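Local coordinates for protein Blo t 1 allergen (Blomia tropicalis, PDB 5JT8) that is a mite allergen of the papain family, probably working as a cysteine protease and made with an I29-type propeptide that would hold it inactive, at residues A[266-271]-A[294-299]; A[313-316]-A[320-323]; A[238-243]-A[283-288]; A[150-155]-A[247-252]. All blocks are in the same frame, centred on the assembly; numbering follows the deposited sequence.

Contact 1 of 4, residues A[266-271]-A[294-299]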
loop_
_atom_site.group_PDB
_atom_site.type_symbol
_atom_site.label_atom_id
_atom_site.label_comp_id
_atom_site.label_asym_id
_atom_site.label_seq_id
_atom_site.Cartn_x
_atom_site.Cartn_y
_atom_site.Cartn_z
ATOM N N ASN A 266 1.035 11.151 -12.605
ATOM C CA ASN A 266 0.204 12.304 -12.259
ATOM C C ASN A 266 -1.241 12.160 -12.748
ATOM O O ASN A 266 -1.507 11.451 -13.725
ATOM C CB ASN A 266 0.802 13.587 -12.846
ATOM C CG ASN A 266 2.014 14.082 -12.072
ATOM O OD1 ASN A 266 1.880 14.728 -11.032
ATOM N ND2 ASN A 266 3.204 13.797 -12.588
ATOM N N GLY A 267 -2.166 12.853 -12.083
ATOM C CA GLY A 267 -3.555 12.905 -12.524
ATOM C C GLY A 267 -4.531 12.215 -11.584
ATOM O O GLY A 267 -4.127 11.544 -10.629
ATOM N N VAL A 268 -5.825 12.389 -11.829
ATOM C CA VAL A 268 -6.820 11.714 -11.004
ATOM C C VAL A 268 -7.429 10.545 -11.765
ATOM O O VAL A 268 -8.071 10.720 -12.803
ATOM C CB VAL A 268 -7.948 12.654 -10.547
ATOM C CG1 VAL A 268 -8.956 11.865 -9.719
ATOM C CG2 VAL A 268 -7.375 13.800 -9.746
ATOM N N LEU A 269 -7.201 9.351 -11.246
ATOM C CA LEU A 269 -7.739 8.142 -11.834
ATOM C C LEU A 269 -9.244 8.088 -11.635
ATOM O O LEU A 269 -9.723 7.909 -10.512
ATOM C CB LEU A 269 -7.062 6.912 -11.216
ATOM C CG LEU A 269 -7.199 5.602 -11.991
ATOM C CD1 LEU A 269 -6.715 5.782 -13.437
ATOM C CD2 LEU A 269 -6.417 4.494 -11.295
ATOM N N ARG A 270 -9.984 8.252 -12.725
ATOM C CA ARG A 270 -11.441 8.201 -12.704
ATOM C C ARG A 270 -11.964 6.970 -13.438
ATOM O O ARG A 270 -11.287 6.430 -14.314
ATOM C CB ARG A 270 -12.052 9.449 -13.357
ATOM C CG ARG A 270 -11.809 10.760 -12.643
ATOM C CD ARG A 270 -12.727 11.844 -13.216
ATOM N NE ARG A 270 -12.600 11.940 -14.664
ATOM C CZ ARG A 270 -13.345 12.732 -15.432
ATOM N NH1 ARG A 270 -14.281 13.503 -14.889
ATOM N NH2 ARG A 270 -13.152 12.751 -16.743
ATOM N N GLY A 271 -13.178 6.547 -13.089
ATOM C CA GLY A 271 -13.866 5.483 -13.801
ATOM C C GLY A 271 -13.189 4.120 -13.819
ATOM O O GLY A 271 -13.394 3.344 -14.737
ATOM N N VAL A 294 -14.020 17.159 -9.312
ATOM C CA VAL A 294 -13.664 15.756 -9.090
ATOM C C VAL A 294 -13.135 15.459 -7.681
ATOM O O VAL A 294 -12.037 15.881 -7.320
ATOM C CB VAL A 294 -12.612 15.311 -10.113
ATOM C CG1 VAL A 294 -12.354 13.807 -9.980
ATOM C CG2 VAL A 294 -13.069 15.679 -11.529
ATOM N N ASP A 295 -13.909 14.716 -6.899
ATOM C CA ASP A 295 -13.481 14.291 -5.566
ATOM C C ASP A 295 -12.486 13.117 -5.636
ATOM O O ASP A 295 -12.727 12.145 -6.348
ATOM C CB ASP A 295 -14.689 13.896 -4.710
ATOM C CG ASP A 295 -15.653 15.062 -4.489
ATOM O OD1 ASP A 295 -15.226 16.214 -4.666
ATOM O OD2 ASP A 295 -16.824 14.835 -4.126
ATOM N N TYR A 296 -11.374 13.210 -4.910
ATOM C CA TYR A 296 -10.367 12.151 -4.945
ATOM C C TYR A 296 -9.820 11.789 -3.576
ATOM O O TYR A 296 -9.951 12.539 -2.615
ATOM C CB TYR A 296 -9.198 12.542 -5.860
ATOM C CG TYR A 296 -8.464 13.781 -5.408
ATOM C CD1 TYR A 296 -7.427 13.710 -4.472
ATOM C CD2 TYR A 296 -8.822 15.032 -5.902
ATOM C CE1 TYR A 296 -6.747 14.871 -4.055
ATOM C CE2 TYR A 296 -8.171 16.183 -5.489
ATOM C CZ TYR A 296 -7.130 16.103 -4.567
ATOM O OH TYR A 296 -6.485 17.267 -4.175
ATOM N N TRP A 297 -9.215 10.614 -3.520
ATOM C CA TRP A 297 -8.475 10.144 -2.366
ATOM C C TRP A 297 -6.990 10.432 -2.568
ATOM O O TRP A 297 -6.503 10.395 -3.699
ATOM C CB TRP A 297 -8.655 8.644 -2.183
ATOM C CG TRP A 297 -10.016 8.182 -1.834
ATOM C CD1 TRP A 297 -10.847 7.423 -2.601
ATOM C CD2 TRP A 297 -10.695 8.403 -0.599
ATOM N NE1 TRP A 297 -12.023 7.178 -1.926
ATOM C CE2 TRP A 297 -11.951 7.772 -0.694
ATOM C CE3 TRP A 297 -10.371 9.091 0.572
ATOM C CZ2 TRP A 297 -12.863 7.781 0.348
ATOM C CZ3 TRP A 297 -11.294 9.114 1.602
ATOM C CH2 TRP A 297 -12.513 8.457 1.483
ATOM N N ILE A 298 -6.264 10.683 -1.489
ATOM C CA ILE A 298 -4.800 10.728 -1.582
ATOM C C ILE A 298 -4.197 9.434 -1.038
ATOM O O ILE A 298 -4.354 9.096 0.145
ATOM C CB ILE A 298 -4.204 11.917 -0.833
ATOM C CG1 ILE A 298 -4.936 13.217 -1.212
ATOM C CG2 ILE A 298 -2.708 12.010 -1.119
ATOM C CD1 ILE A 298 -4.585 14.415 -0.323
ATOM N N ILE A 299 -3.516 8.708 -1.916
ATOM C CA ILE A 299 -2.978 7.391 -1.592
ATOM C C ILE A 299 -1.470 7.409 -1.437
ATOM O O ILE A 299 -0.742 7.805 -2.351
ATOM C CB ILE A 299 -3.371 6.368 -2.673
ATOM C CG1 ILE A 299 -4.863 6.046 -2.550
ATOM C CG2 ILE A 299 -2.550 5.085 -2.550
ATOM C CD1 ILE A 299 -5.351 5.045 -3.576
#
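Val268 overlaps both Val294 and Tyr296 on one face of the mixed sheet in the papain-like protease fold. The two strands involved are not sheet neighbours: strand 312-316 runs between them, pairing parallel with 268-269 and antiparallel with 294-300. What meets here is therefore side chain against side chain across an intervening strand, and the evidence is purely apolar. With CG1 of Val268 anti to the backbone N (chi1 179°), that one methyl serves two partners: it lies 3.9 Å from CG1 of Val294 and 3.9 Å from CB of Tyr296. The two valines slide past each other in opposite directions, whereas Val268 crosses the Tyr296 side chain at about a right angle. Tyr314, on the intervening strand, touches Val268 and meets the Tyr296 ring with the two planes nearly perpendicular, so it packs beside both residues.

At the outer end the contact becomes more exposed. The aliphatic part of Arg270 crosses Val294 roughly perpendicularly, while its NH2 forms a salt bridge to Asp66, a residue of the I29 propeptide region. Arg270 thus joins the protease sheet to the propeptide while using its carbon chain for packing. The bend at chi3 (-53°) turns the guanidinium relative to that chain, and the closest approach is made lower down, by CD of Arg270 at 3.8 Å from CG1 of Val294.

Contact 2 of 4, residues A[313-316]-A[320-323]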
loop_
_atom_site.group_PDB
_atom_site.type_symbol
_atom_site.label_atom_id
_atom_site.label_comp_id
_atom_site.label_asym_id
_atom_site.label_seq_id
_atom_site.Cartn_x
_atom_site.Cartn_y
_atom_site.Cartn_z
ATOM N N GLY A 313 -0.610 8.822 -5.106
ATOM C CA GLY A 313 -1.536 8.717 -6.216
ATOM C C GLY A 313 -2.887 9.295 -5.878
ATOM O O GLY A 313 -3.229 9.428 -4.702
ATOM N N TYR A 314 -3.664 9.629 -6.906
ATOM C CA TYR A 314 -4.971 10.209 -6.691
ATOM C C TYR A 314 -6.052 9.380 -7.373
ATOM O O TYR A 314 -6.028 9.193 -8.590
ATOM C CB TYR A 314 -4.989 11.659 -7.178
ATOM C CG TYR A 314 -3.904 12.505 -6.535
ATOM C CD1 TYR A 314 -4.052 12.994 -5.244
ATOM C CD2 TYR A 314 -2.715 12.784 -7.209
ATOM C CE1 TYR A 314 -3.067 13.755 -4.649
ATOM C CE2 TYR A 314 -1.721 13.550 -6.622
ATOM C CZ TYR A 314 -1.909 14.037 -5.340
ATOM O OH TYR A 314 -0.931 14.794 -4.741
ATOM N N VAL A 315 -6.991 8.870 -6.579
ATOM C CA VAL A 315 -8.096 8.093 -7.128
ATOM C C VAL A 315 -9.432 8.719 -6.769
ATOM O O VAL A 315 -9.662 9.079 -5.621
ATOM C CB VAL A 315 -8.097 6.615 -6.616
ATOM C CG1 VAL A 315 -9.325 5.856 -7.159
ATOM C CG2 VAL A 315 -6.834 5.909 -7.016
ATOM N N GLU A 316 -10.317 8.811 -7.753
ATOM C CA GLU A 316 -11.643 9.372 -7.556
ATOM C C GLU A 316 -12.417 8.687 -6.413
ATOM O O GLU A 316 -12.394 7.465 -6.283
ATOM C CB GLU A 316 -12.423 9.272 -8.866
ATOM C CG GLU A 316 -13.854 9.703 -8.815
ATOM C CD GLU A 316 -14.551 9.529 -10.171
ATOM O OE1 GLU A 316 -14.644 8.375 -10.679
ATOM O OE2 GLU A 316 -14.990 10.559 -10.725
ATOM N N ASN A 320 -16.272 3.348 -4.512
ATOM C CA ASN A 320 -15.465 2.226 -4.043
ATOM C C ASN A 320 -14.542 1.770 -5.148
ATOM O O ASN A 320 -14.439 0.582 -5.439
ATOM C CB ASN A 320 -16.340 1.044 -3.573
ATOM C CG ASN A 320 -15.507 -0.070 -2.930
ATOM O OD1 ASN A 320 -14.361 0.162 -2.514
ATOM N ND2 ASN A 320 -16.063 -1.282 -2.877
ATOM N N SER A 321 -13.930 2.740 -5.813
ATOM C CA SER A 321 -13.056 2.456 -6.931
ATOM C C SER A 321 -11.926 1.526 -6.482
ATOM O O SER A 321 -11.288 1.764 -5.453
ATOM C CB SER A 321 -12.496 3.761 -7.508
ATOM O OG SER A 321 -11.580 3.488 -8.541
ATOM N N LEU A 322 -11.720 0.453 -7.239
ATOM C CA LEU A 322 -10.661 -0.509 -6.942
ATOM C C LEU A 322 -10.734 -1.103 -5.529
ATOM O O LEU A 322 -9.722 -1.524 -5.001
ATOM C CB LEU A 322 -9.288 0.148 -7.135
ATOM C CG LEU A 322 -8.926 0.627 -8.537
ATOM C CD1 LEU A 322 -7.858 1.684 -8.444
ATOM C CD2 LEU A 322 -8.435 -0.537 -9.404
ATOM N N GLY A 323 -11.916 -1.101 -4.914
ATOM C CA GLY A 323 -12.094 -1.661 -3.579
ATOM C C GLY A 323 -11.444 -0.893 -2.427
ATOM O O GLY A 323 -11.224 -1.446 -1.347
HETATM O O HOH W 1 -14.377 5.536 -5.415
#
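Val315 and Glu316 close strand 312-316 of the papain-like sheet and meet the tight turn formed by residues 320-323, so this contact folds the end of a strand back on the loop that leaves it. Earlier in the strand, Tyr314 has its OH hydrogen-bonded to NH2 of Arg120. Val315, next in sequence, faces the turn. Its CG1 is anti to the backbone N (chi1 177°) and comes to 3.5 Å from OG of Ser321, with CB of Ser321 just behind at 3.8 Å from that methyl. The meeting is van der Waals packing; the hydroxyl's polar partner is the carbonyl O of Val272, and a buried polar group is thereby satisfied while its flank rests on a methyl. Val315 also touches Ile299 and Ile324, which add to its apolar surroundings.

Glu316 takes part through its backbone, OE1 of its carboxylate being hydrogen-bonded to the hydroxyl of Tyr274. Its O lies 3.9 Å from CB of Ser321. The turn opposite is held by Gly323 N bonding to Asn320 O at 3.1 Å; psi of Ser321 near 130° and phi of Leu322 at 56° fit type II, in which the central peptide is flipped relative to type I.

A single water spans the remaining distance between the two backbones. It donates to O of Glu316 at 2.9 Å and accepts from N of Ser321, also at 2.9 Å.

Contact 3 of 4, residues A[238-243]-A[283-288]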
loop_
_atom_site.group_PDB
_atom_site.type_symbol
_atom_site.label_atom_id
_atom_site.label_comp_id
_atom_site.label_asym_id
_atom_site.label_seq_id
_atom_site.Cartn_x
_atom_site.Cartn_y
_atom_site.Cartn_z
ATOM N N GLU A 238 -17.579 8.974 3.662
ATOM C CA GLU A 238 -17.713 9.837 4.825
ATOM C C GLU A 238 -17.129 9.211 6.110
ATOM O O GLU A 238 -16.399 9.882 6.847
ATOM C CB GLU A 238 -19.196 10.198 5.042
ATOM C CG GLU A 238 -19.816 11.079 3.961
ATOM C CD GLU A 238 -19.793 10.457 2.549
ATOM O OE1 GLU A 238 -20.241 9.288 2.354
ATOM O OE2 GLU A 238 -19.314 11.158 1.626
ATOM N N ASP A 239 -17.471 7.959 6.390
ATOM C CA ASP A 239 -16.880 7.259 7.538
ATOM C C ASP A 239 -15.358 7.248 7.416
ATOM O O ASP A 239 -14.634 7.556 8.366
ATOM C CB ASP A 239 -17.406 5.813 7.652
ATOM C CG ASP A 239 -18.784 5.742 8.275
ATOM O OD1 ASP A 239 -19.354 6.814 8.501
ATOM O OD2 ASP A 239 -19.310 4.626 8.523
ATOM N N VAL A 240 -14.882 6.898 6.224
ATOM C CA VAL A 240 -13.448 6.796 5.987
ATOM C C VAL A 240 -12.786 8.147 6.191
ATOM O O VAL A 240 -11.800 8.229 6.911
ATOM C CB VAL A 240 -13.139 6.256 4.583
ATOM C CG1 VAL A 240 -11.645 6.289 4.335
ATOM C CG2 VAL A 240 -13.658 4.822 4.468
ATOM N N MET A 241 -13.346 9.203 5.594
ATOM C CA MET A 241 -12.807 10.564 5.741
ATOM C C MET A 241 -12.797 11.009 7.194
ATOM O O MET A 241 -11.821 11.583 7.686
ATOM C CB MET A 241 -13.613 11.594 4.915
ATOM C CG MET A 241 -13.566 11.383 3.399
ATOM S SD MET A 241 -14.985 12.118 2.515
ATOM C CE MET A 241 -14.630 13.837 2.712
ATOM N N TYR A 242 -13.903 10.778 7.882
ATOM C CA TYR A 242 -13.927 11.084 9.300
ATOM C C TYR A 242 -12.886 10.286 10.119
ATOM O O TYR A 242 -12.237 10.832 11.026
ATOM C CB TYR A 242 -15.311 10.831 9.866
ATOM C CG TYR A 242 -15.413 11.459 11.210
ATOM C CD1 TYR A 242 -15.492 12.842 11.338
ATOM C CD2 TYR A 242 -15.344 10.688 12.361
ATOM C CE1 TYR A 242 -15.541 13.437 12.581
ATOM C CE2 TYR A 242 -15.402 11.262 13.603
ATOM C CZ TYR A 242 -15.508 12.634 13.711
ATOM O OH TYR A 242 -15.569 13.207 14.957
ATOM N N THR A 243 -12.763 8.994 9.821
ATOM C CA THR A 243 -11.753 8.150 10.480
ATOM C C THR A 243 -10.354 8.713 10.256
ATOM O O THR A 243 -9.554 8.810 11.185
ATOM C CB THR A 243 -11.837 6.701 9.971
ATOM O OG1 THR A 243 -13.121 6.165 10.322
ATOM C CG2 THR A 243 -10.692 5.821 10.553
ATOM N N VAL A 283 -2.215 -0.247 0.856
ATOM C CA VAL A 283 -1.607 1.087 0.820
ATOM C C VAL A 283 -2.225 1.941 1.923
ATOM O O VAL A 283 -2.964 1.419 2.756
ATOM C CB VAL A 283 -1.792 1.783 -0.538
ATOM C CG1 VAL A 283 -1.040 1.038 -1.645
ATOM C CG2 VAL A 283 -3.293 1.917 -0.885
ATOM N N ILE A 284 -1.947 3.241 1.904
ATOM C CA ILE A 284 -2.399 4.164 2.944
ATOM C C ILE A 284 -3.170 5.345 2.357
ATOM O O ILE A 284 -2.728 5.951 1.382
ATOM C CB ILE A 284 -1.180 4.709 3.757
ATOM C CG1 ILE A 284 -0.441 3.554 4.460
ATOM C CG2 ILE A 284 -1.595 5.776 4.759
ATOM C CD1 ILE A 284 0.947 3.968 4.989
ATOM N N LEU A 285 -4.318 5.667 2.946
ATOM C CA LEU A 285 -4.995 6.929 2.655
ATOM C C LEU A 285 -4.482 7.982 3.613
ATOM O O LEU A 285 -4.490 7.773 4.826
ATOM C CB LEU A 285 -6.513 6.798 2.785
ATOM C CG LEU A 285 -7.276 5.888 1.823
ATOM C CD1 LEU A 285 -8.765 5.859 2.188
ATOM C CD2 LEU A 285 -7.077 6.395 0.397
ATOM N N VAL A 286 -4.021 9.107 3.083
ATOM C CA VAL A 286 -3.530 10.167 3.940
ATOM C C VAL A 286 -4.404 11.403 3.836
ATOM O O VAL A 286 -4.132 12.406 4.473
ATOM C CB VAL A 286 -2.080 10.562 3.607
ATOM C CG1 VAL A 286 -1.121 9.387 3.844
ATOM C CG2 VAL A 286 -1.979 11.100 2.195
ATOM N N GLY A 287 -5.450 11.329 3.023
ATOM C CA GLY A 287 -6.371 12.442 2.902
ATOM C C GLY A 287 -7.252 12.447 1.670
ATOM O O GLY A 287 -7.391 11.445 0.965
ATOM N N TRP A 288 -7.845 13.600 1.405
ATOM C CA TRP A 288 -8.747 13.738 0.280
ATOM C C TRP A 288 -8.819 15.174 -0.151
ATOM O O TRP A 288 -8.402 16.074 0.580
ATOM C CB TRP A 288 -10.138 13.242 0.648
ATOM C CG TRP A 288 -10.829 14.139 1.635
ATOM C CD1 TRP A 288 -11.591 15.231 1.353
ATOM C CD2 TRP A 288 -10.810 14.021 3.061
ATOM N NE1 TRP A 288 -12.060 15.801 2.515
ATOM C CE2 TRP A 288 -11.602 15.071 3.578
ATOM C CE3 TRP A 288 -10.221 13.120 3.952
ATOM C CZ2 TRP A 288 -11.822 15.242 4.943
ATOM C CZ3 TRP A 288 -10.430 13.295 5.307
ATOM C CH2 TRP A 288 -11.223 14.354 5.788
#
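Leu285 is the first residue along strand 283-288 to meet helix 237-247, which packs against the barrel-like sheet of the papain fold. Its CD1 lies 3.6 Å from CG1 of Val240, the two side chains crossing at about a right angle. Val286 and Gly287 then both face Ile298 of the adjacent strand, one through its N and the other through its O, consistent with a beta bulge. The extra residue explains why Leu285 and Trp288, three positions apart, both point at the helix.

Trp288 carries most of the buried area with Met241. Its chi1 of 70° helps turn one face of the indole to the methionine, and NE1 is hydrogen-bonded to the carbonyl of Pro114, which helps hold the ring's rotation. Met241 runs across one face: CB lies 3.6 Å from CZ3 of Trp288, above the benzo part, and the bend at chi3 brings CE over the pyrrole part. This is a CH-pi contact, CE of Met241 being 3.4 Å from the five-membered ring centroid of Trp288 and 20° off its normal. In the accompanying Met-aromatic contact, SD of Met241 stands 4.5 Å from that same centroid of Trp288, only 4° off the normal.

Contact 4 of 4, residues A[150-155]-A[247-252]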
loop_
_atom_site.group_PDB
_atom_site.type_symbol
_atom_site.label_atom_id
_atom_site.label_comp_id
_atom_site.label_asym_id
_atom_site.label_seq_id
_atom_site.Cartn_x
_atom_site.Cartn_y
_atom_site.Cartn_z
ATOM N N TYR A 150 3.309 8.692 15.017
ATOM C CA TYR A 150 4.395 9.220 15.855
ATOM C C TYR A 150 4.732 10.642 15.446
ATOM O O TYR A 150 5.082 11.478 16.285
ATOM C CB TYR A 150 5.650 8.327 15.798
ATOM C CG TYR A 150 5.544 7.184 16.778
ATOM C CD1 TYR A 150 5.986 7.325 18.091
ATOM C CD2 TYR A 150 4.954 5.992 16.411
ATOM C CE1 TYR A 150 5.855 6.294 19.006
ATOM C CE2 TYR A 150 4.821 4.948 17.311
ATOM C CZ TYR A 150 5.270 5.105 18.608
ATOM O OH TYR A 150 5.137 4.069 19.508
ATOM N N SER A 151 4.610 10.935 14.161
ATOM C CA SER A 151 4.876 12.302 13.699
ATOM C C SER A 151 3.736 13.212 14.180
ATOM O O SER A 151 3.958 14.265 14.770
ATOM C CB SER A 151 5.003 12.347 12.171
ATOM O OG SER A 151 5.381 13.643 11.731
ATOM N N ILE A 152 2.508 12.763 13.948
ATOM C CA ILE A 152 1.334 13.542 14.300
ATOM C C ILE A 152 1.228 13.821 15.818
ATOM O O ILE A 152 1.038 14.963 16.232
ATOM C CB ILE A 152 0.067 12.839 13.808
ATOM C CG1 ILE A 152 0.060 12.795 12.272
ATOM C CG2 ILE A 152 -1.157 13.565 14.315
ATOM C CD1 ILE A 152 -1.036 11.904 11.685
ATOM N N GLN A 153 1.392 12.797 16.650
ATOM C CA GLN A 153 1.127 12.964 18.082
ATOM C C GLN A 153 2.371 13.303 18.897
ATOM O O GLN A 153 2.270 13.837 19.995
ATOM C CB GLN A 153 0.441 11.701 18.625
ATOM C CG GLN A 153 -0.889 11.475 17.942
ATOM C CD GLN A 153 -1.668 10.313 18.506
ATOM O OE1 GLN A 153 -1.473 9.168 18.103
ATOM N NE2 GLN A 153 -2.578 10.601 19.418
ATOM N N LYS A 154 3.552 13.034 18.364
ATOM C CA LYS A 154 4.759 13.266 19.155
ATOM C C LYS A 154 5.801 14.079 18.402
ATOM O O LYS A 154 6.827 14.398 18.959
ATOM C CB LYS A 154 5.364 11.919 19.615
ATOM C CG LYS A 154 4.422 11.072 20.469
ATOM C CD LYS A 154 4.954 9.651 20.708
ATOM C CE LYS A 154 5.876 9.561 21.926
ATOM N NZ LYS A 154 5.206 10.015 23.184
ATOM N N GLN A 155 5.521 14.437 17.147
ATOM C CA GLN A 155 6.494 15.160 16.313
ATOM C C GLN A 155 7.818 14.412 16.323
ATOM O O GLN A 155 8.878 15.012 16.464
ATOM C CB GLN A 155 6.699 16.614 16.788
ATOM C CG GLN A 155 5.426 17.479 16.824
ATOM C CD GLN A 155 4.467 17.095 17.963
ATOM O OE1 GLN A 155 4.864 17.007 19.127
ATOM N NE2 GLN A 155 3.207 16.852 17.621
ATOM N N HIS A 247 -8.459 9.712 13.432
ATOM C CA HIS A 247 -7.483 8.707 13.869
ATOM C C HIS A 247 -6.180 8.692 13.063
ATOM O O HIS A 247 -5.295 7.896 13.355
ATOM C CB HIS A 247 -8.136 7.320 13.855
ATOM C CG HIS A 247 -9.349 7.234 14.725
ATOM N ND1 HIS A 247 -9.272 7.170 16.096
ATOM C CD2 HIS A 247 -10.671 7.247 14.422
ATOM C CE1 HIS A 247 -10.492 7.126 16.603
ATOM N NE2 HIS A 247 -11.360 7.170 15.608
ATOM N N GLY A 248 -6.048 9.586 12.077
ATOM C CA GLY A 248 -4.835 9.624 11.269
ATOM C C GLY A 248 -4.913 8.807 9.983
ATOM O O GLY A 248 -5.979 8.286 9.631
ATOM N N PRO A 249 -3.788 8.719 9.250
ATOM C CA PRO A 249 -3.731 7.916 8.025
ATOM C C PRO A 249 -4.171 6.480 8.282
ATOM O O PRO A 249 -3.932 5.945 9.378
ATOM C CB PRO A 249 -2.257 7.988 7.631
ATOM C CG PRO A 249 -1.849 9.373 8.101
ATOM C CD PRO A 249 -2.578 9.542 9.424
ATOM N N VAL A 250 -4.842 5.890 7.297
ATOM C CA VAL A 250 -5.410 4.559 7.447
ATOM C C VAL A 250 -4.881 3.602 6.377
ATOM O O VAL A 250 -4.552 4.025 5.270
ATOM C CB VAL A 250 -6.953 4.610 7.381
ATOM C CG1 VAL A 250 -7.501 5.497 8.519
ATOM C CG2 VAL A 250 -7.426 5.118 6.026
ATOM N N VAL A 251 -4.770 2.327 6.734
ATOM C CA VAL A 251 -4.463 1.265 5.773
ATOM C C VAL A 251 -5.722 0.936 5.002
ATOM O O VAL A 251 -6.804 0.845 5.588
ATOM C CB VAL A 251 -3.961 -0.029 6.456
ATOM C CG1 VAL A 251 -3.719 -1.133 5.418
ATOM C CG2 VAL A 251 -2.708 0.237 7.253
ATOM N N ILE A 252 -5.588 0.784 3.690
ATOM C CA ILE A 252 -6.650 0.227 2.868
ATOM C C ILE A 252 -6.101 -0.918 2.019
ATOM O O ILE A 252 -4.910 -1.005 1.759
ATOM C CB ILE A 252 -7.291 1.278 1.918
ATOM C CG1 ILE A 252 -6.244 1.818 0.943
ATOM C CG2 ILE A 252 -7.899 2.439 2.697
ATOM C CD1 ILE A 252 -6.842 2.504 -0.283
#
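The backbones approach most closely where CA of Ile152 lies 7.9 Å from CA of Gly248, a separation bridged by the Ile152 side chain between a helix and the bend entering a strand. Both sides are helix ends. On one, Lys154 N still bonds to Tyr150 O at 3.0 Å before Gln155 leaves helical geometry with positive phi. On the other, Gly248 ends helix 237-247 with a phi of 94° and psi near 180°, a conformation in which a side chain would run into the preceding carbonyl.

Ile152 supplies the reach. Its CG1 is anti to the carbonyl carbon, and the extended chi2 (170°) then carries CD1 out from the helix toward the proline. That methyl meets CD of Pro249 at 3.6 Å, end against end rather than alongside. The CA of Gly248 lies farther off, 4.5 Å from CD1 of Ile152. The buried area is small, so this is a point of apolar packing and not a broad interface.

In the papain fold, helix 139-154 is the long central helix of the helical domain, and strand 250-254 belongs to the barrel-like domain facing it. Pro249 also touches Ser148 one turn earlier on that helix and Ile284 of strand 281-291, while Val251 packs on Ala141 and Val145 farther back and on Phe191 of helix 187-196.

How the contacts relate
From the N terminus, contact 4 opens first at 150-155 and closes at 247-252, with 91 residues between, tying the central helix to the entry of strand 250-254. Contact 3 opens at 238-243, before that closure, and ends at 283-288, so contacts 3 and 4 cross. Contact 1 (266-271 with 294-299) crosses contact 3 likewise, but follows contact 4 in series. Contact 2 comes last as a short turnback with three residues between its segments. None is enclosed by another. All reach the same sheet: backbone pairing joins 250-254 to 281-291, then to 294-300, then to 312-316 and on to 268-269, linking helical domain, helix 237-247 and sheet.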